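Local structure of putative exotoxin (superantigen) (Streptococcus pyogenes, 1TY0) at residues A[9-14]-A[175-181]; A[18-22]-A[135-140]; A[90-96]-A[126-132]. The protein is a streptococcal pyrogenic exotoxin of the superantigen family that binds T-cell receptors, can dimerise through the same surface, and binds zinc. All coordinates share one frame. Residue numbers count along the deposited sequence, not the author numbering.

Interaction 1 (A[9-14]-A[175-181]); sequences DVKLQL and YDATSSS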
loop_
_atom_site.group_PDB
_atom_site.type_symbol
_atom_site.label_atom_id
_atom_site.label_comp_id
_atom_site.label_asym_id
_atom_site.label_seq_id
_atom_site.Cartn_x
_atom_site.Cartn_y
_atom_site.Cartn_z
ATOM N N ASP A 9 2.511 -21.834 2.983
ATOM C CA ASP A 9 1.307 -21.106 2.599
ATOM C C ASP A 9 1.013 -19.994 3.601
ATOM O O ASP A 9 0.532 -18.927 3.230
ATOM C CB ASP A 9 0.108 -22.055 2.513
ATOM C CG ASP A 9 0.303 -23.146 1.483
ATOM O OD1 ASP A 9 0.777 -22.833 0.370
ATOM O OD2 ASP A 9 -0.026 -24.313 1.780
ATOM N N VAL A 10 1.301 -20.259 4.872
ATOM C CA VAL A 10 1.089 -19.276 5.929
ATOM C C VAL A 10 2.018 -18.090 5.678
ATOM O O VAL A 10 1.611 -16.930 5.769
ATOM C CB VAL A 10 1.397 -19.889 7.318
ATOM C CG1 VAL A 10 1.434 -18.803 8.385
ATOM C CG2 VAL A 10 0.340 -20.937 7.662
ATOM N N LYS A 11 3.268 -18.390 5.346
ATOM C CA LYS A 11 4.244 -17.344 5.081
ATOM C C LYS A 11 3.830 -16.539 3.853
ATOM O O LYS A 11 4.005 -15.322 3.810
ATOM C CB LYS A 11 5.634 -17.965 4.895
ATOM C CG LYS A 11 6.138 -18.639 6.167
ATOM C CD LYS A 11 7.347 -19.537 5.934
ATOM C CE LYS A 11 8.640 -18.749 5.875
ATOM N NZ LYS A 11 9.814 -19.672 5.894
ATOM N N LEU A 12 3.256 -17.211 2.863
ATOM C CA LEU A 12 2.815 -16.519 1.659
ATOM C C LEU A 12 1.721 -15.503 1.974
ATOM O O LEU A 12 1.741 -14.391 1.453
ATOM C CB LEU A 12 2.324 -17.528 0.621
ATOM C CG LEU A 12 3.448 -18.359 -0.004
ATOM C CD1 LEU A 12 2.875 -19.359 -1.000
ATOM C CD2 LEU A 12 4.431 -17.425 -0.701
ATOM N N GLN A 13 0.769 -15.879 2.826
ATOM C CA GLN A 13 -0.308 -14.963 3.197
ATOM C C GLN A 13 0.243 -13.753 3.958
ATOM O O GLN A 13 -0.237 -12.635 3.792
ATOM C CB GLN A 13 -1.351 -15.669 4.071
ATOM C CG GLN A 13 -2.202 -16.687 3.332
ATOM C CD GLN A 13 -2.935 -16.083 2.152
ATOM O OE1 GLN A 13 -3.852 -15.278 2.316
ATOM N NE2 GLN A 13 -2.528 -16.466 0.951
ATOM N N LEU A 14 1.248 -13.986 4.795
ATOM C CA LEU A 14 1.844 -12.910 5.575
ATOM C C LEU A 14 2.678 -11.979 4.711
ATOM O O LEU A 14 2.644 -10.757 4.889
ATOM C CB LEU A 14 2.701 -13.492 6.698
ATOM C CG LEU A 14 1.879 -14.105 7.830
ATOM C CD1 LEU A 14 2.744 -14.991 8.715
ATOM C CD2 LEU A 14 1.244 -12.977 8.629
ATOM N N TYR A 175 4.217 -15.198 12.925
ATOM C CA TYR A 175 3.644 -16.073 11.912
ATOM C C TYR A 175 2.174 -16.297 12.251
ATOM O O TYR A 175 1.679 -17.424 12.239
ATOM C CB TYR A 175 4.426 -17.390 11.885
ATOM C CG TYR A 175 5.832 -17.206 11.348
ATOM C CD1 TYR A 175 6.879 -16.818 12.190
ATOM C CD2 TYR A 175 6.096 -17.337 9.990
ATOM C CE1 TYR A 175 8.157 -16.557 11.678
ATOM C CE2 TYR A 175 7.366 -17.085 9.469
ATOM C CZ TYR A 175 8.389 -16.695 10.314
ATOM O OH TYR A 175 9.635 -16.430 9.783
ATOM N N ASP A 176 1.489 -15.193 12.535
ATOM C CA ASP A 176 0.083 -15.213 12.917
ATOM C C ASP A 176 -0.930 -15.188 11.774
ATOM O O ASP A 176 -1.623 -14.188 11.563
ATOM C CB ASP A 176 -0.192 -14.061 13.893
ATOM C CG ASP A 176 0.163 -12.694 13.318
ATOM O OD1 ASP A 176 1.135 -12.595 12.540
ATOM O OD2 ASP A 176 -0.530 -11.712 13.667
ATOM N N ALA A 177 -1.023 -16.297 11.044
ATOM C CA ALA A 177 -1.980 -16.403 9.950
ATOM C C ALA A 177 -2.167 -17.848 9.518
ATOM O O ALA A 177 -1.389 -18.724 9.896
ATOM C CB ALA A 177 -1.515 -15.573 8.754
ATOM N N THR A 178 -3.221 -18.086 8.742
ATOM C CA THR A 178 -3.494 -19.402 8.181
ATOM C C THR A 178 -3.370 -19.157 6.680
ATOM O O THR A 178 -3.233 -18.013 6.248
ATOM C CB THR A 178 -4.930 -19.903 8.479
ATOM O OG1 THR A 178 -5.873 -19.137 7.722
ATOM C CG2 THR A 178 -5.246 -19.769 9.958
ATOM N N SER A 179 -3.421 -20.216 5.886
ATOM C CA SER A 179 -3.301 -20.071 4.444
ATOM C C SER A 179 -4.493 -19.342 3.827
ATOM O O SER A 179 -4.465 -18.994 2.648
ATOM C CB SER A 179 -3.151 -21.448 3.793
ATOM O OG SER A 179 -4.305 -22.241 4.024
ATOM N N SER A 180 -5.530 -19.106 4.630
ATOM C CA SER A 180 -6.746 -18.436 4.168
ATOM C C SER A 180 -6.912 -17.002 4.675
ATOM O O SER A 180 -7.811 -16.289 4.236
ATOM C CB SER A 180 -7.982 -19.236 4.604
ATOM O OG SER A 180 -8.033 -20.516 3.998
ATOM N N SER A 181 -6.051 -16.588 5.599
ATOM C CA SER A 181 -6.123 -15.254 6.192
ATOM C C SER A 181 -6.055 -14.068 5.227
ATOM O O SER A 181 -5.157 -13.991 4.387
ATOM C CB SER A 181 -5.014 -15.086 7.235
ATOM O OG SER A 181 -5.127 -16.043 8.271
HETATM O O HOH W 1 -3.214 -12.011 3.258
#

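Interaction 2 (A[18-22]-A[135-140]); sequences YEIIP and DFKIRQ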
loop_
_atom_site.group_PDB
_atom_site.type_symbol
_atom_site.label_atom_id
_atom_site.label_comp_id
_atom_site.label_asym_id
_atom_site.label_seq_id
_atom_site.Cartn_x
_atom_site.Cartn_y
_atom_site.Cartn_z
ATOM N N TYR A 18 1.627 -7.942 4.513
ATOM C CA TYR A 18 2.506 -6.861 4.941
ATOM C C TYR A 18 3.288 -6.110 3.855
ATOM O O TYR A 18 3.999 -5.157 4.157
ATOM C CB TYR A 18 3.442 -7.385 6.039
ATOM C CG TYR A 18 2.740 -7.526 7.379
ATOM C CD1 TYR A 18 2.571 -6.425 8.215
ATOM C CD2 TYR A 18 2.212 -8.752 7.792
ATOM C CE1 TYR A 18 1.894 -6.533 9.436
ATOM C CE2 TYR A 18 1.528 -8.873 9.013
ATOM C CZ TYR A 18 1.375 -7.757 9.827
ATOM O OH TYR A 18 0.711 -7.864 11.032
ATOM N N GLU A 19 3.172 -6.540 2.601
ATOM C CA GLU A 19 3.832 -5.835 1.494
ATOM C C GLU A 19 2.797 -4.788 1.108
ATOM O O GLU A 19 2.087 -4.932 0.118
ATOM C CB GLU A 19 4.087 -6.784 0.320
ATOM C CG GLU A 19 5.377 -7.583 0.439
ATOM C CD GLU A 19 6.605 -6.736 0.173
ATOM O OE1 GLU A 19 6.750 -6.239 -0.968
ATOM O OE2 GLU A 19 7.423 -6.561 1.100
ATOM N N ILE A 20 2.723 -3.731 1.906
ATOM C CA ILE A 20 1.722 -2.698 1.710
ATOM C C ILE A 20 2.204 -1.318 2.151
ATOM O O ILE A 20 3.171 -1.193 2.900
ATOM C CB ILE A 20 0.465 -3.079 2.521
ATOM C CG1 ILE A 20 -0.641 -2.041 2.358
ATOM C CG2 ILE A 20 0.839 -3.223 3.985
ATOM C CD1 ILE A 20 -1.914 -2.434 3.076
ATOM N N ILE A 21 1.526 -0.284 1.666
ATOM C CA ILE A 21 1.844 1.097 2.014
ATOM C C ILE A 21 0.871 1.492 3.123
ATOM O O ILE A 21 -0.339 1.387 2.952
ATOM C CB ILE A 21 1.634 2.038 0.806
ATOM C CG1 ILE A 21 2.736 1.796 -0.230
ATOM C CG2 ILE A 21 1.629 3.498 1.262
ATOM C CD1 ILE A 21 4.102 2.216 0.238
ATOM N N PRO A 22 1.388 1.962 4.269
ATOM C CA PRO A 22 0.499 2.346 5.369
ATOM C C PRO A 22 -0.161 3.709 5.253
ATOM O O PRO A 22 0.292 4.575 4.505
ATOM C CB PRO A 22 1.419 2.284 6.584
ATOM C CG PRO A 22 2.723 2.768 6.014
ATOM C CD PRO A 22 2.802 2.043 4.680
ATOM N N ASP A 135 5.326 -2.925 14.801
ATOM C CA ASP A 135 5.207 -4.261 14.227
ATOM C C ASP A 135 5.353 -4.229 12.707
ATOM O O ASP A 135 6.117 -5.000 12.127
ATOM C CB ASP A 135 3.855 -4.866 14.639
ATOM C CG ASP A 135 3.729 -6.338 14.282
ATOM O OD1 ASP A 135 4.765 -7.024 14.170
ATOM O OD2 ASP A 135 2.582 -6.816 14.140
ATOM N N PHE A 136 4.625 -3.329 12.059
ATOM C CA PHE A 136 4.708 -3.210 10.608
ATOM C C PHE A 136 6.136 -2.931 10.145
ATOM O O PHE A 136 6.648 -3.598 9.247
ATOM C CB PHE A 136 3.802 -2.084 10.111
ATOM C CG PHE A 136 4.061 -1.691 8.686
ATOM C CD1 PHE A 136 3.649 -2.508 7.636
ATOM C CD2 PHE A 136 4.758 -0.520 8.398
ATOM C CE1 PHE A 136 3.932 -2.160 6.309
ATOM C CE2 PHE A 136 5.044 -0.168 7.082
ATOM C CZ PHE A 136 4.631 -0.989 6.036
ATOM N N LYS A 137 6.777 -1.945 10.764
ATOM C CA LYS A 137 8.130 -1.581 10.367
ATOM C C LYS A 137 9.147 -2.682 10.606
ATOM O O LYS A 137 9.988 -2.939 9.749
ATOM C CB LYS A 137 8.554 -0.290 11.069
ATOM C CG LYS A 137 7.741 0.910 10.598
ATOM C CD LYS A 137 8.199 2.229 11.214
ATOM C CE LYS A 137 7.472 3.384 10.528
ATOM N NZ LYS A 137 7.747 4.707 11.153
ATOM N N ILE A 138 9.065 -3.345 11.755
ATOM C CA ILE A 138 10.001 -4.422 12.046
ATOM C C ILE A 138 9.767 -5.614 11.119
ATOM O O ILE A 138 10.720 -6.237 10.659
ATOM C CB ILE A 138 9.910 -4.881 13.519
ATOM C CG1 ILE A 138 10.975 -5.947 13.796
ATOM C CG2 ILE A 138 8.531 -5.423 13.815
ATOM C CD1 ILE A 138 11.133 -6.275 15.262
ATOM N N ARG A 139 8.512 -5.938 10.825
ATOM C CA ARG A 139 8.266 -7.059 9.916
ATOM C C ARG A 139 8.831 -6.738 8.540
ATOM O O ARG A 139 9.450 -7.588 7.897
ATOM C CB ARG A 139 6.771 -7.374 9.804
ATOM C CG ARG A 139 6.203 -7.990 11.066
ATOM C CD ARG A 139 4.815 -8.564 10.849
ATOM N NE ARG A 139 4.134 -8.739 12.126
ATOM C CZ ARG A 139 3.314 -9.742 12.419
ATOM N NH1 ARG A 139 3.065 -10.694 11.528
ATOM N NH2 ARG A 139 2.729 -9.778 13.606
ATOM N N GLN A 140 8.628 -5.507 8.081
ATOM C CA GLN A 140 9.160 -5.116 6.785
ATOM C C GLN A 140 10.685 -5.237 6.784
ATOM O O GLN A 140 11.277 -5.710 5.813
ATOM C CB GLN A 140 8.744 -3.688 6.441
ATOM C CG GLN A 140 7.496 -3.606 5.568
ATOM C CD GLN A 140 7.699 -4.243 4.203
ATOM O OE1 GLN A 140 8.770 -4.132 3.610
ATOM N NE2 GLN A 140 6.662 -4.902 3.692
#

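Interaction 3 (A[90-96]-A[126-132]); sequences GVTPSVN and KPIFTIQ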
loop_
_atom_site.group_PDB
_atom_site.type_symbol
_atom_site.label_atom_id
_atom_site.label_comp_id
_atom_site.label_asym_id
_atom_site.label_seq_id
_atom_site.Cartn_x
_atom_site.Cartn_y
_atom_site.Cartn_z
ATOM N N GLY A 90 -4.263 2.128 15.331
ATOM C CA GLY A 90 -3.261 3.017 14.760
ATOM C C GLY A 90 -3.404 4.480 15.151
ATOM O O GLY A 90 -2.783 5.351 14.550
ATOM N N VAL A 91 -4.196 4.753 16.180
ATOM C CA VAL A 91 -4.445 6.133 16.593
ATOM C C VAL A 91 -3.781 6.507 17.914
ATOM O O VAL A 91 -4.009 5.861 18.928
ATOM C CB VAL A 91 -5.964 6.375 16.710
ATOM C CG1 VAL A 91 -6.243 7.800 17.170
ATOM C CG2 VAL A 91 -6.627 6.106 15.360
ATOM N N THR A 92 -2.968 7.561 17.885
ATOM C CA THR A 92 -2.269 8.036 19.076
ATOM C C THR A 92 -2.427 9.538 19.250
ATOM O O THR A 92 -2.653 10.276 18.291
ATOM C CB THR A 92 -0.748 7.748 19.011
ATOM O OG1 THR A 92 -0.213 8.278 17.787
ATOM C CG2 THR A 92 -0.482 6.253 19.099
ATOM N N PRO A 93 -2.308 10.016 20.492
ATOM C CA PRO A 93 -2.440 11.451 20.736
ATOM C C PRO A 93 -1.255 12.168 20.103
ATOM O O PRO A 93 -0.122 11.690 20.193
ATOM C CB PRO A 93 -2.397 11.549 22.262
ATOM C CG PRO A 93 -2.898 10.216 22.717
ATOM C CD PRO A 93 -2.230 9.268 21.757
ATOM N N SER A 94 -1.512 13.290 19.440
ATOM C CA SER A 94 -0.438 14.080 18.845
ATOM C C SER A 94 -0.131 15.113 19.922
ATOM O O SER A 94 -0.944 16.001 20.173
ATOM C CB SER A 94 -0.916 14.779 17.572
ATOM O OG SER A 94 0.136 15.527 16.986
ATOM N N VAL A 95 1.029 14.998 20.560
ATOM C CA VAL A 95 1.377 15.915 21.644
ATOM C C VAL A 95 2.501 16.911 21.375
ATOM O O VAL A 95 2.837 17.718 22.244
ATOM C CB VAL A 95 1.715 15.127 22.929
ATOM C CG1 VAL A 95 0.508 14.311 23.360
ATOM C CG2 VAL A 95 2.910 14.214 22.685
ATOM N N ASN A 96 3.088 16.858 20.186
ATOM C CA ASN A 96 4.151 17.794 19.847
ATOM C C ASN A 96 4.418 17.844 18.352
ATOM O O ASN A 96 3.561 17.464 17.553
ATOM C CB ASN A 96 5.439 17.468 20.624
ATOM C CG ASN A 96 6.006 16.094 20.299
ATOM O OD1 ASN A 96 6.995 15.670 20.902
ATOM N ND2 ASN A 96 5.392 15.398 19.351
ATOM N N LYS A 126 7.339 9.732 16.274
ATOM C CA LYS A 126 6.371 10.205 17.257
ATOM C C LYS A 126 6.744 9.732 18.663
ATOM O O LYS A 126 7.269 8.631 18.839
ATOM C CB LYS A 126 4.951 9.749 16.874
ATOM C CG LYS A 126 4.825 8.287 16.489
ATOM C CD LYS A 126 3.375 7.908 16.153
ATOM C CE LYS A 126 2.915 8.489 14.819
ATOM N NZ LYS A 126 3.688 7.955 13.657
ATOM N N PRO A 127 6.496 10.574 19.682
ATOM C CA PRO A 127 6.801 10.266 21.086
ATOM C C PRO A 127 5.900 9.194 21.692
ATOM O O PRO A 127 6.256 8.556 22.684
ATOM C CB PRO A 127 6.649 11.623 21.771
ATOM C CG PRO A 127 5.555 12.266 20.977
ATOM C CD PRO A 127 5.966 11.945 19.556
ATOM N N ILE A 128 4.731 9.008 21.085
ATOM C CA ILE A 128 3.761 8.009 21.519
ATOM C C ILE A 128 3.402 7.275 20.234
ATOM O O ILE A 128 2.982 7.902 19.264
ATOM C CB ILE A 128 2.497 8.680 22.092
ATOM C CG1 ILE A 128 2.873 9.559 23.284
ATOM C CG2 ILE A 128 1.497 7.630 22.530
ATOM C CD1 ILE A 128 1.724 10.388 23.805
ATOM N N PHE A 129 3.578 5.959 20.213
ATOM C CA PHE A 129 3.295 5.195 18.999
ATOM C C PHE A 129 2.564 3.885 19.257
ATOM O O PHE A 129 2.583 3.351 20.372
ATOM C CB PHE A 129 4.608 4.922 18.250
ATOM C CG PHE A 129 5.592 4.085 19.025
ATOM C CD1 PHE A 129 5.525 2.700 18.987
ATOM C CD2 PHE A 129 6.571 4.689 19.815
ATOM C CE1 PHE A 129 6.419 1.913 19.725
ATOM C CE2 PHE A 129 7.465 3.916 20.556
ATOM C CZ PHE A 129 7.388 2.524 20.512
ATOM N N THR A 130 1.914 3.365 18.222
ATOM C CA THR A 130 1.189 2.107 18.362
ATOM C C THR A 130 2.113 0.931 18.082
ATOM O O THR A 130 3.095 1.051 17.344
ATOM C CB THR A 130 0.001 2.010 17.375
ATOM O OG1 THR A 130 0.490 2.038 16.024
ATOM C CG2 THR A 130 -0.966 3.166 17.590
ATOM N N ILE A 131 1.801 -0.210 18.681
ATOM C CA ILE A 131 2.580 -1.405 18.441
ATOM C C ILE A 131 2.378 -1.751 16.969
ATOM O O ILE A 131 3.251 -2.335 16.343
ATOM C CB ILE A 131 2.114 -2.563 19.351
ATOM C CG1 ILE A 131 2.446 -2.206 20.806
ATOM C CG2 ILE A 131 2.796 -3.876 18.942
ATOM C CD1 ILE A 131 2.018 -3.238 21.826
ATOM N N GLN A 132 1.231 -1.368 16.413
ATOM C CA GLN A 132 0.968 -1.631 15.002
ATOM C C GLN A 132 2.062 -1.004 14.138
ATOM O O GLN A 132 2.564 -1.633 13.213
ATOM C CB GLN A 132 -0.401 -1.068 14.584
ATOM C CG GLN A 132 -0.686 -1.231 13.086
ATOM C CD GLN A 132 -2.119 -0.855 12.671
ATOM O OE1 GLN A 132 -2.509 -1.056 11.518
ATOM N NE2 GLN A 132 -2.902 -0.319 13.607
HETATM O O HOH W 2 -3.216 -0.355 16.531
HETATM O O HOH W 3 1.568 10.000 18.627
#

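Interaction 1 (A[9-14]-A[175-181])
Helical residues 9-14 run so close to the irregular loop 175-181 that the CA atoms of Val10 and Ser179 are 4.7 Å apart, and Val10 CG1 rests 3.2 Å from the carbonyl oxygen Ala177 O. The other methyl of Val10, CG2, lies 4.2 Å from Thr178 CA. One turn on, Leu14 reaches Ala177 CB with CD2 at 3.8 Å and Tyr175 CA with CD1 at 3.5 Å, while Lys11 CG meets the edge of the Tyr175 ring, 3.9 Å from CE2. The contact sets the N-terminal helix 5-18 against the loop that leads from strand 168-173 of the beta-grasp domain to helix 183-187, so the start of the chain is packed onto its C-terminal half, as in other staphylococcal and streptococcal superantigens. The loop holds its own shape: a type I turn runs from Thr178 to Ser181, Thr178 N donates to Ser181 OG at 2.8 Å, and Thr178 OG1 accepts from Ser180 N at 3.1 Å in an ST turn. Beside this turn lies the CG of Gln13, 3.3 Å from Ser179 O, and water 1 lies 3.1 Å from Gln13 O and 3.0 Å from Ser181 O, bridging helix and loop. Away from the interface, Lys11 NZ bonds to Tyr155 O, and Tyr175 OH to Ile148 O.

Interaction 2 (A[18-22]-A[135-140])
The buried junction between the two domains of the superantigen fold is formed here, where the chain leaves helix 5-18 for the first strand of the OB-fold domain and meets the long helix 131-146 of the beta-grasp domain. Gln140 supplies the polar link: its NE2 donates to Tyr18 O at 2.7 Å and to Glu19 OE2 at 3.2 Å, holding the inverse gamma turn centred on Glu19, while its OE1 is engaged by Gln144. Phe79 of the second subunit touches Glu19 and Gln140. The Tyr18 ring lies against Arg139, whose CD stands 3.7 Å from the ring centroid and 11° off the normal, a CH-pi contact. The guanidinium takes part as well, Arg139 NH1 lying 3.5 Å from Tyr18 CE2; Arg139 NE pairs with Asp135 OD1 at 2.7 Å in a salt bridge one turn back in the same helix, and NH1 has a second acid in Asp176. Phe136 fills the apolar remainder: its CD1 lies 4.1 Å from Tyr18 CD1 at the edge of the tyrosine ring, its CE1 4.0 Å from Ile20 CG2, and its CZ 3.8 Å from Pro22 CD. Tyr190 bonds to both Tyr18 OH and Asp135 OD2, and Phe187 packs edge-to-face on Tyr18. Beyond the contact, Ile138 of helix 131-146 packs on strands 157-164 and 201-209.

Interaction 3 (A[90-96]-A[126-132])
This is a face-to-face packing of two strands from different sheets at the domain boundary: 91-93, the end of an OB-fold strand, lies nearly antiparallel (170°) to 128-130, with axes 6.6 Å apart and no direct hydrogen bond between the segments. Their backbones pair elsewhere, Thr92 with Asn71 and Phe129 with Ile196. Thr92 points into the gap, its CG2 3.5 Å from Thr130 CG2, and Pro93 CD lies 4.1 Å from Ile128 CG2. Farther along, Val95 places CG2 3.7 Å from Pro127 CG and CG1 4.1 Å from Ile128 CD1. Thr130 CG2 also meets Gly90 CA at 3.6 Å, while its OG1 N-caps helix 131-146 through Glu133 N. Water 3 accepts from Thr92 OG1 at 2.6 Å and donates to Pro93 O at 2.9 Å and Ile128 O at 2.6 Å; water 2 accepts from Gly90 N and Gln132 NE2, both at 2.9 Å, and NE2 also bonds to Tyr88 O. Direct contact is thus mostly apolar, and the polar coupling passes through water.

In the fold
The three contacts are nested along the chain, interaction 3 within the loop closed by interaction 2 and that within the loop closed by interaction 1. Interactions 1 and 2, with centres 15 Å apart, follow each other along the N-terminal part of the chain, on helix 5-18 and where it leads on towards strand 23-26, and are joined directly: Arg139 NH1 makes a 2.9 Å salt bridge to Asp176 OD1. Interactions 2 and 3 lie 17 Å apart between centres and both use helix 131-146, but at successive places. Interactions 1 and 3 do not touch; their centres are 28 Å apart. Interaction 3 comes within about 11 Å of a zinc ligand, measured between the side chains of Phe129 and His203; no zinc is bound to this chain here.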